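Local coordinates for hypothetical hydrolase (Bacteroides thetaiotaomicron, PDB 3TC9), which is of uncharacterised function but probably serves as an auxiliary nutrient-binding protein, joining an immunoglobulin-like IPT/TIG domain to a six-bladed beta-propeller, at residues B[11-14]-B[15-18]; B[89-92]-B[93-96]; B[116-119]-B[120-124]; B[197-201]-B[202-206]. One frame throughout, in Å; residues are numbered along the deposited sequence.

Contact 1 of 4, residues B[11-14]-B[15-18]; sequences DFDP and NKPV
A type I beta turn from Asp13 to Lys16, reinforced by an Asx turn, reverses the chain just before strand 19-28, the first strand of the immunoglobulin-like IPT/TIG domain. Asp13 supplies both acceptors. Its carbonyl O takes Lys16 N at 3.2 Å, closing the beta turn with an almost straight N-H...O angle of 165°. Its carboxylate then reaches forward over the turn: with CG trans to the backbone N (chi1 -171°), OD1 comes to 3.0 Å from Asn15 N. The amide meets that oxygen from above the carboxylate plane. Backbone and side chain of one aspartate thus hold two consecutive N-H groups, and Pro14, at the second position, has its phi held by the ring in the range this turn needs. The second carboxylate oxygen serves Lys16, whose extended chain runs past it so that Asp13 OD2 lies 3.4 Å from Lys16 CD. NZ ends farther away, giving a long salt bridge of 3.8 Å between Asp13 OD2 and Lys16 NZ that probably adds modest electrostatic attraction. Asn15 swings its amide across the Asp13 carboxylate, the two planes being 73° apart. From outside, Asn40 OD1 accepts the N-H of Asp13. The apolar residues flanking the turn rest on the sheet: Phe12 and Val18 both touch Ile84 of strand 80-85, and Val18 also reaches Leu82. Between themselves these two side chains cross at about a right angle, the methyl Val18 CG2 sitting at the ring edge, near its plane, 3.6 Å from Phe12 CE1.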
loop_
_atom_site.group_PDB
_atom_site.type_symbol
_atom_site.label_atom_id
_atom_site.label_comp_id
_atom_site.label_asym_id
_atom_site.label_seq_id
_atom_site.Cartn_x
_atom_site.Cartn_y
_atom_site.Cartn_z
ATOM N N ASP B 11 -44.612 -5.433 -26.895
ATOM C CA ASP B 11 -45.326 -6.174 -25.847
ATOM C C ASP B 11 -44.709 -7.559 -25.641
ATOM O O ASP B 11 -44.177 -8.131 -26.593
ATOM C CB ASP B 11 -46.822 -6.309 -26.183
ATOM C CG ASP B 11 -47.664 -5.062 -25.948
ATOM O OD1 ASP B 11 -47.136 -4.082 -25.361
ATOM O OD2 ASP B 11 -48.852 -5.064 -26.350
ATOM N N PHE B 12 -44.757 -8.089 -24.394
ATOM C CA PHE B 12 -44.191 -9.406 -24.080
ATOM C C PHE B 12 -45.040 -10.499 -24.707
ATOM O O PHE B 12 -46.266 -10.450 -24.604
ATOM C CB PHE B 12 -44.037 -9.623 -22.552
ATOM C CG PHE B 12 -43.691 -11.044 -22.154
ATOM C CD1 PHE B 12 -42.450 -11.582 -22.455
ATOM C CD2 PHE B 12 -44.634 -11.862 -21.528
ATOM C CE1 PHE B 12 -42.167 -12.917 -22.161
ATOM C CE2 PHE B 12 -44.330 -13.189 -21.198
ATOM C CZ PHE B 12 -43.106 -13.712 -21.523
ATOM N N ASP B 13 -44.398 -11.459 -25.394
ATOM C CA ASP B 13 -45.091 -12.597 -26.011
ATOM C C ASP B 13 -44.758 -13.846 -25.213
ATOM O O ASP B 13 -43.623 -14.311 -25.265
ATOM C CB ASP B 13 -44.730 -12.769 -27.499
ATOM C CG ASP B 13 -45.549 -13.799 -28.284
ATOM O OD1 ASP B 13 -46.179 -14.699 -27.647
ATOM O OD2 ASP B 13 -45.562 -13.715 -29.525
ATOM N N PRO B 14 -45.735 -14.402 -24.471
ATOM C CA PRO B 14 -45.468 -15.607 -23.663
ATOM C C PRO B 14 -45.001 -16.818 -24.449
ATOM O O PRO B 14 -44.418 -17.707 -23.836
ATOM C CB PRO B 14 -46.838 -15.906 -23.020
ATOM C CG PRO B 14 -47.548 -14.628 -23.015
ATOM C CD PRO B 14 -47.146 -13.976 -24.318
ATOM N N ASN B 15 -45.271 -16.887 -25.774
ATOM C CA ASN B 15 -44.883 -18.044 -26.591
ATOM C C ASN B 15 -43.562 -17.862 -27.342
ATOM O O ASN B 15 -43.240 -18.687 -28.197
ATOM C CB ASN B 15 -45.978 -18.393 -27.568
ATOM C CG ASN B 15 -47.320 -18.506 -26.904
ATOM O OD1 ASN B 15 -47.511 -19.147 -25.852
ATOM N ND2 ASN B 15 -48.248 -17.764 -27.430
ATOM N N LYS B 16 -42.806 -16.801 -27.050
ATOM C CA LYS B 16 -41.516 -16.593 -27.694
ATOM C C LYS B 16 -40.433 -16.538 -26.623
ATOM O O LYS B 16 -40.734 -16.131 -25.504
ATOM C CB LYS B 16 -41.512 -15.311 -28.558
ATOM C CG LYS B 16 -42.181 -15.506 -29.890
ATOM C CD LYS B 16 -42.356 -14.173 -30.575
ATOM C CE LYS B 16 -43.134 -14.261 -31.870
ATOM N NZ LYS B 16 -43.334 -12.913 -32.464
ATOM N N PRO B 17 -39.172 -16.929 -26.936
ATOM C CA PRO B 17 -38.093 -16.859 -25.917
ATOM C C PRO B 17 -37.746 -15.459 -25.449
ATOM O O PRO B 17 -37.933 -14.486 -26.174
ATOM C CB PRO B 17 -36.851 -17.429 -26.648
ATOM C CG PRO B 17 -37.190 -17.424 -28.059
ATOM C CD PRO B 17 -38.682 -17.499 -28.205
ATOM N N VAL B 18 -37.159 -15.379 -24.262
ATOM C CA VAL B 18 -36.614 -14.158 -23.706
ATOM C C VAL B 18 -35.126 -14.372 -23.671
ATOM O O VAL B 18 -34.698 -15.416 -23.200
ATOM C CB VAL B 18 -37.185 -13.781 -22.325
ATOM C CG1 VAL B 18 -36.702 -12.396 -21.881
ATOM C CG2 VAL B 18 -38.705 -13.831 -22.348
#

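Contact 2 of 4, residues B[89-92]-B[93-96]; sequences GEEI and ANTE
Glu91 and Asn94 carry the polar side of this contact, their side chains crossing nearly at a right angle on one side of the chain. The glutamate, with CG trans to its own carbonyl carbon (chi1 -65°) and extended beyond it, brings OE1 to 3.9 Å from Asn94 CG. Carboxylate and amide planes stand 70° apart, so the groups do not stack. The other carboxylate oxygen, OE2, is engaged in a salt bridge with Lys49, which probably does more than the asparagine to fix the acid. At the junction the backbone is compact, with Glu91 C 3.7 Å from Ala93 N, and the Ala93 methyl points to the same side as Ile92, whereas Asn94 lies on the side of Glu91. In backbone pairing, Ile92 and Ala93 both bond to the single residue Ile84 of strand 80-85, and a nearly helical psi of -15° at Ile92 inserts the extra residue before Ala93 resumes an extended course. Two residues opposite one make this a classic beta bulge, here breaking strand 91-96 at the edge of the IPT/TIG domain's immunoglobulin-like sheet.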
loop_
_atom_site.group_PDB
_atom_site.type_symbol
_atom_site.label_atom_id
_atom_site.label_comp_id
_atom_site.label_asym_id
_atom_site.label_seq_id
_atom_site.Cartn_x
_atom_site.Cartn_y
_atom_site.Cartn_z
ATOM N N GLY B 89 -46.119 -12.157 -9.549
ATOM C CA GLY B 89 -44.680 -12.076 -9.323
ATOM C C GLY B 89 -43.917 -13.380 -9.503
ATOM O O GLY B 89 -42.740 -13.451 -9.145
ATOM N N GLU B 90 -44.551 -14.434 -10.057
ATOM C CA GLU B 90 -43.827 -15.691 -10.279
ATOM C C GLU B 90 -43.115 -15.641 -11.631
ATOM O O GLU B 90 -43.636 -15.062 -12.579
ATOM C CB GLU B 90 -44.719 -16.934 -10.210
ATOM C CG GLU B 90 -45.796 -16.924 -9.141
ATOM C CD GLU B 90 -46.905 -17.932 -9.381
ATOM O OE1 GLU B 90 -46.690 -19.109 -9.034
ATOM O OE2 GLU B 90 -48.000 -17.544 -9.857
ATOM N N GLU B 91 -41.940 -16.255 -11.710
ATOM C CA GLU B 91 -41.116 -16.336 -12.920
ATOM C C GLU B 91 -41.797 -17.205 -13.981
ATOM O O GLU B 91 -42.181 -18.335 -13.692
ATOM C CB GLU B 91 -39.729 -16.909 -12.572
ATOM C CG GLU B 91 -38.911 -15.995 -11.658
ATOM C CD GLU B 91 -37.641 -16.583 -11.051
ATOM O OE1 GLU B 91 -37.273 -17.729 -11.391
ATOM O OE2 GLU B 91 -37.048 -15.921 -10.173
ATOM N N ILE B 92 -41.987 -16.662 -15.200
ATOM C CA ILE B 92 -42.594 -17.418 -16.292
ATOM C C ILE B 92 -41.584 -17.654 -17.434
ATOM O O ILE B 92 -41.830 -18.488 -18.293
ATOM C CB ILE B 92 -43.936 -16.810 -16.802
ATOM C CG1 ILE B 92 -43.824 -15.298 -17.147
ATOM C CG2 ILE B 92 -45.051 -17.139 -15.794
ATOM C CD1 ILE B 92 -45.010 -14.724 -17.857
ATOM N N ALA B 93 -40.474 -16.935 -17.445
ATOM C CA ALA B 93 -39.417 -17.052 -18.453
ATOM C C ALA B 93 -38.135 -16.567 -17.838
ATOM O O ALA B 93 -38.153 -15.593 -17.116
ATOM C CB ALA B 93 -39.768 -16.250 -19.703
ATOM N N ASN B 94 -37.054 -17.317 -18.038
ATOM C CA ASN B 94 -35.740 -17.052 -17.488
ATOM C C ASN B 94 -34.621 -17.030 -18.550
ATOM O O ASN B 94 -34.574 -17.892 -19.442
ATOM C CB ASN B 94 -35.414 -18.134 -16.460
ATOM C CG ASN B 94 -36.130 -17.979 -15.150
ATOM O OD1 ASN B 94 -35.606 -17.404 -14.203
ATOM N ND2 ASN B 94 -37.313 -18.552 -15.043
ATOM N N THR B 95 -33.676 -16.083 -18.395
ATOM C CA THR B 95 -32.491 -16.002 -19.248
ATOM C C THR B 95 -31.299 -15.504 -18.415
ATOM O O THR B 95 -31.449 -15.136 -17.252
ATOM C CB THR B 95 -32.750 -15.168 -20.543
ATOM O OG1 THR B 95 -31.671 -15.358 -21.451
ATOM C CG2 THR B 95 -32.910 -13.687 -20.283
ATOM N N GLU B 96 -30.121 -15.552 -19.005
ATOM C CA GLU B 96 -28.876 -15.148 -18.374
ATOM C C GLU B 96 -27.952 -14.539 -19.425
ATOM O O GLU B 96 -28.000 -14.936 -20.600
ATOM C CB GLU B 96 -28.238 -16.402 -17.743
ATOM C CG GLU B 96 -27.304 -16.124 -16.576
ATOM C CD GLU B 96 -26.794 -17.342 -15.824
ATOM O OE1 GLU B 96 -27.494 -18.387 -15.791
ATOM O OE2 GLU B 96 -25.700 -17.222 -15.222
#

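Contact 3 of 4, residues B[116-119]-B[120-124]; sequences MYDG and NTKYD
Tyr117 and Lys122 meet because the tyrosine takes a chi1 of 57°, placing CG between its backbone N and carbonyl carbon and laying the ring across the returning segment, over Lys122 and toward Asp124. Lys122 crosses beneath it: its CB sits over one ring face, 3.9 Å from the centroid of the Tyr117 ring and 20° off the ring normal, a CH-pi contact. The same swing carries Tyr117 OH to Asp124 OD1 at 3.0 Å, where the hydroxyl donates from above the carboxylate plane. Beyond CB the Lys122 chain runs extended beside Asp118, pointing the same way, and ends in a long salt bridge of 3.6 Å between Lys122 NZ and Asp118 OD2. The backbone makes a tight hairpin-like reversal, in which Asp118, Gly119 and Asn120 all adopt left-handed helical angles and a single antiparallel bridge joins Tyr117 to Lys122. Tyr117 N donates to Lys122 O at 2.7 Å. Tyr117 O in return accepts both Thr121 N and Lys122 N, from opposite faces of its plane, the pattern of a classic beta bulge. Across the turn, Thr121 OG1 donates to Asp118 O at 3.1 Å, close to the line of the carbonyl bond. A water accepts from Asn120 N and donates weakly to Met116 O, while Asn120 OD1 is held by Arg422. On the far side from the Tyr117 ring, Met116, a selenomethionine, touches Tyr123 through CG, 3.9 Å from Tyr123 CB. Both side chains also touch Arg421, and a phosphate ion, probably from the crystallisation liquor, lies about 5 Å from the Tyr123 side chain.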
loop_
_atom_site.group_PDB
_atom_site.type_symbol
_atom_site.label_atom_id
_atom_site.label_comp_id
_atom_site.label_asym_id
_atom_site.label_seq_id
_atom_site.Cartn_x
_atom_site.Cartn_y
_atom_site.Cartn_z
HETATM N N MSE B 116 -29.591 7.160 17.790
HETATM C CA MSE B 116 -30.484 8.131 18.387
HETATM C C MSE B 116 -31.867 7.623 18.194
HETATM O O MSE B 116 -32.067 6.756 17.342
HETATM C CB MSE B 116 -30.297 9.520 17.784
HETATM C CG MSE B 116 -28.947 10.101 18.059
HETATM SE SE MSE B 116 -28.903 11.836 17.340
HETATM C CE MSE B 116 -29.505 12.838 18.944
ATOM N N TYR B 117 -32.810 8.084 19.018
ATOM C CA TYR B 117 -34.200 7.670 18.864
ATOM C C TYR B 117 -35.103 8.909 18.775
ATOM O O TYR B 117 -34.607 10.038 18.873
ATOM C CB TYR B 117 -34.646 6.679 19.966
ATOM C CG TYR B 117 -34.498 7.164 21.390
ATOM C CD1 TYR B 117 -33.320 6.958 22.096
ATOM C CD2 TYR B 117 -35.581 7.705 22.078
ATOM C CE1 TYR B 117 -33.197 7.351 23.425
ATOM C CE2 TYR B 117 -35.471 8.098 23.409
ATOM C CZ TYR B 117 -34.270 7.931 24.076
ATOM O OH TYR B 117 -34.138 8.344 25.382
ATOM N N ASP B 118 -36.420 8.681 18.539
ATOM C CA ASP B 118 -37.478 9.690 18.410
ATOM C C ASP B 118 -37.149 10.688 17.273
ATOM O O ASP B 118 -37.028 11.886 17.518
ATOM C CB ASP B 118 -37.710 10.424 19.761
ATOM C CG ASP B 118 -39.105 10.985 19.938
ATOM O OD1 ASP B 118 -40.076 10.218 19.761
ATOM O OD2 ASP B 118 -39.224 12.159 20.358
ATOM N N GLY B 119 -36.985 10.168 16.055
ATOM C CA GLY B 119 -36.621 10.954 14.875
ATOM C C GLY B 119 -35.314 11.708 15.044
ATOM O O GLY B 119 -35.243 12.903 14.736
ATOM N N ASN B 120 -34.289 11.008 15.599
ATOM C CA ASN B 120 -32.937 11.492 15.892
ATOM C C ASN B 120 -32.943 12.787 16.752
ATOM O O ASN B 120 -32.187 13.723 16.482
ATOM C CB ASN B 120 -32.109 11.668 14.601
ATOM C CG ASN B 120 -31.886 10.375 13.881
ATOM O OD1 ASN B 120 -31.505 9.354 14.470
ATOM N ND2 ASN B 120 -32.147 10.386 12.596
ATOM N N THR B 121 -33.767 12.808 17.808
ATOM C CA THR B 121 -33.874 13.950 18.737
ATOM C C THR B 121 -33.296 13.584 20.125
ATOM O O THR B 121 -32.865 14.467 20.877
ATOM C CB THR B 121 -35.361 14.410 18.882
ATOM O OG1 THR B 121 -35.914 14.731 17.604
ATOM C CG2 THR B 121 -35.539 15.600 19.814
ATOM N N LYS B 122 -33.326 12.286 20.472
ATOM C CA LYS B 122 -32.874 11.824 21.778
ATOM C C LYS B 122 -31.872 10.689 21.641
ATOM O O LYS B 122 -31.752 10.060 20.590
ATOM C CB LYS B 122 -34.082 11.370 22.620
ATOM C CG LYS B 122 -35.220 12.389 22.733
ATOM C CD LYS B 122 -36.460 11.749 23.299
ATOM C CE LYS B 122 -37.623 12.698 23.376
ATOM N NZ LYS B 122 -38.811 12.036 23.978
ATOM N N TYR B 123 -31.111 10.468 22.690
ATOM C CA TYR B 123 -30.100 9.415 22.738
ATOM C C TYR B 123 -29.821 9.078 24.198
ATOM O O TYR B 123 -30.000 9.928 25.081
ATOM C CB TYR B 123 -28.802 9.831 21.986
ATOM C CG TYR B 123 -27.914 10.819 22.723
ATOM C CD1 TYR B 123 -28.222 12.175 22.758
ATOM C CD2 TYR B 123 -26.737 10.404 23.335
ATOM C CE1 TYR B 123 -27.400 13.086 23.421
ATOM C CE2 TYR B 123 -25.890 11.309 23.968
ATOM C CZ TYR B 123 -26.231 12.646 24.022
ATOM O OH TYR B 123 -25.399 13.529 24.669
ATOM N N ASP B 124 -29.386 7.838 24.444
ATOM C CA ASP B 124 -29.045 7.387 25.788
ATOM C C ASP B 124 -27.529 7.283 25.949
ATOM O O ASP B 124 -26.822 6.857 25.026
ATOM C CB ASP B 124 -29.711 6.025 26.108
ATOM C CG ASP B 124 -31.230 6.004 26.083
ATOM O OD1 ASP B 124 -31.855 6.906 26.704
ATOM O OD2 ASP B 124 -31.796 5.051 25.508
HETATM O O HOH W 1 -34.552 7.991 15.233
#

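Contact 4 of 4, residues B[197-201]-B[202-206]; sequences NDQNN and NDRPN
Asn197 and Asn206 close the base of a loop that links two neighbouring antiparallel strands, 192-197 and 205-211, of a four-stranded propeller blade; a type I beta turn from Asn201 to Arg204 forms its tip. Backbone bonds secure both ends. At the base Asn197 N donates to Asn206 O at 2.7 Å, nearly straight at 168°, and at the tip Arg204 N reaches Asn201 O at 3.2 Å. Side chain to backbone bonds do the rest. Asn201 CG is trans to its backbone N (chi1 -166°), which turns OD1 forward to accept Asp203 N at 2.9 Å, in the carbonyl plane and on a lone pair: an Asx turn superposed on the beta turn. Gln199, bent at chi2, folds its amide into the loop and clasps the backbone of Asn201 twice. Gln199 OE1 accepts Asn201 N at 2.8 Å, and NE2 donates to Asn201 O. That carbonyl therefore has two donors, Gln199 NE2 and Arg204 N, arriving on opposite faces of its plane. NE2 also makes a weak bond to Pro205 O, so one primary amide spans the loop from side to side. Near the base a water accepts from Asn197 ND2 and donates to Pro205 O, while Asn197 OD1 takes the N-H of Lys180. Outside the loop, Asn202 OD1 accepts from Gln226 N, tying the tip to a neighbouring loop. In packing, the Asn201 side chain crosses Arg204 at about a right angle, and the glutamine amide lies against the arginine stem, with Gln199 OE1 3.5 Å from Arg204 CB.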
loop_
_atom_site.group_PDB
_atom_site.type_symbol
_atom_site.label_atom_id
_atom_site.label_comp_id
_atom_site.label_asym_id
_atom_site.label_seq_id
_atom_site.Cartn_x
_atom_site.Cartn_y
_atom_site.Cartn_z
ATOM N N ASN B 197 -7.029 18.592 29.958
ATOM C CA ASN B 197 -8.233 19.301 30.383
ATOM C C ASN B 197 -8.124 20.814 30.130
ATOM O O ASN B 197 -7.145 21.456 30.521
ATOM C CB ASN B 197 -8.531 19.025 31.866
ATOM C CG ASN B 197 -9.972 19.218 32.241
ATOM O OD1 ASN B 197 -10.903 18.758 31.560
ATOM N ND2 ASN B 197 -10.193 19.884 33.348
ATOM N N ASP B 198 -9.135 21.374 29.453
ATOM C CA ASP B 198 -9.195 22.806 29.126
ATOM C C ASP B 198 -10.009 23.537 30.196
ATOM O O ASP B 198 -11.242 23.481 30.176
ATOM C CB ASP B 198 -9.805 23.009 27.709
ATOM C CG ASP B 198 -9.657 24.388 27.079
ATOM O OD1 ASP B 198 -9.335 25.365 27.824
ATOM O OD2 ASP B 198 -9.908 24.510 25.851
ATOM N N GLN B 199 -9.321 24.197 31.144
ATOM C CA GLN B 199 -9.989 24.915 32.237
ATOM C C GLN B 199 -9.242 26.223 32.562
ATOM O O GLN B 199 -8.032 26.288 32.361
ATOM C CB GLN B 199 -10.176 23.997 33.465
ATOM C CG GLN B 199 -8.906 23.338 34.003
ATOM C CD GLN B 199 -8.141 24.284 34.878
ATOM O OE1 GLN B 199 -8.723 25.100 35.597
ATOM N NE2 GLN B 199 -6.822 24.228 34.815
ATOM N N ASN B 200 -9.969 27.262 33.036
ATOM C CA ASN B 200 -9.462 28.628 33.261
ATOM C C ASN B 200 -8.612 28.885 34.523
ATOM O O ASN B 200 -8.105 29.996 34.647
ATOM C CB ASN B 200 -10.617 29.648 33.256
ATOM C CG ASN B 200 -11.735 29.425 34.262
ATOM O OD1 ASN B 200 -11.557 28.864 35.358
ATOM N ND2 ASN B 200 -12.928 29.882 33.895
ATOM N N ASN B 201 -8.459 27.919 35.443
ATOM C CA ASN B 201 -7.670 28.144 36.665
ATOM C C ASN B 201 -6.222 27.689 36.462
ATOM O O ASN B 201 -5.977 26.506 36.236
ATOM C CB ASN B 201 -8.310 27.433 37.857
ATOM C CG ASN B 201 -7.797 27.832 39.220
ATOM O OD1 ASN B 201 -6.589 27.944 39.474
ATOM N ND2 ASN B 201 -8.719 27.985 40.155
ATOM N N ASN B 202 -5.260 28.619 36.591
ATOM C CA ASN B 202 -3.839 28.329 36.397
ATOM C C ASN B 202 -3.231 27.442 37.508
ATOM O O ASN B 202 -2.130 26.911 37.313
ATOM C CB ASN B 202 -3.033 29.619 36.253
ATOM C CG ASN B 202 -1.717 29.409 35.543
ATOM O OD1 ASN B 202 -1.660 28.939 34.395
ATOM N ND2 ASN B 202 -0.628 29.722 36.226
ATOM N N ASP B 203 -3.948 27.249 38.636
ATOM C CA ASP B 203 -3.462 26.425 39.748
ATOM C C ASP B 203 -4.064 25.009 39.721
ATOM O O ASP B 203 -3.692 24.167 40.548
ATOM C CB ASP B 203 -3.735 27.111 41.096
ATOM C CG ASP B 203 -2.967 28.414 41.263
ATOM O OD1 ASP B 203 -1.708 28.368 41.267
ATOM O OD2 ASP B 203 -3.622 29.485 41.370
ATOM N N ARG B 204 -4.982 24.759 38.765
ATOM C CA ARG B 204 -5.624 23.459 38.592
ATOM C C ARG B 204 -4.935 22.692 37.425
ATOM O O ARG B 204 -4.270 23.320 36.595
ATOM C CB ARG B 204 -7.148 23.617 38.404
ATOM C CG ARG B 204 -7.862 23.943 39.726
ATOM C CD ARG B 204 -9.331 23.566 39.727
ATOM N NE ARG B 204 -10.198 24.740 39.620
ATOM C CZ ARG B 204 -11.511 24.729 39.829
ATOM N NH1 ARG B 204 -12.127 23.604 40.174
ATOM N NH2 ARG B 204 -12.219 25.843 39.699
ATOM N N PRO B 205 -4.987 21.334 37.367
ATOM C CA PRO B 205 -4.243 20.641 36.292
ATOM C C PRO B 205 -4.779 20.808 34.857
ATOM O O PRO B 205 -5.992 20.943 34.613
ATOM C CB PRO B 205 -4.307 19.157 36.690
ATOM C CG PRO B 205 -4.858 19.120 38.084
ATOM C CD PRO B 205 -5.672 20.358 38.248
ATOM N N ASN B 206 -3.830 20.779 33.892
ATOM C CA ASN B 206 -4.138 20.800 32.459
ATOM C C ASN B 206 -3.891 19.413 31.907
ATOM O O ASN B 206 -4.648 18.978 31.064
ATOM C CB ASN B 206 -3.360 21.878 31.669
ATOM C CG ASN B 206 -1.847 21.957 31.864
ATOM O OD1 ASN B 206 -1.210 21.104 32.497
ATOM N ND2 ASN B 206 -1.226 23.004 31.307
HETATM O O HOH W 2 -8.297 20.393 35.495
#

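The four contacts follow in series; none nests or crosses. From the N terminus, contact 1 turns the chain into the first strand of the IPT/TIG domain, and contact 2 kinks that domain's edge strand. These two touch, with centres about 11 Å apart: Phe12 packs on Ile92 and Val18 on Ala93, tying the N-terminal lead-in to the sheet. Contact 3, its centre about 44 Å from that of contact 2, closes a reversal after strand 107-113, which pairs with 422-428 and so joins the two ends of the propeller. Contact 4 closes the loop between strands 192-197 and 205-211, and repeats the Asx-reinforced type I turn of contact 1, about 80 Å away between centres.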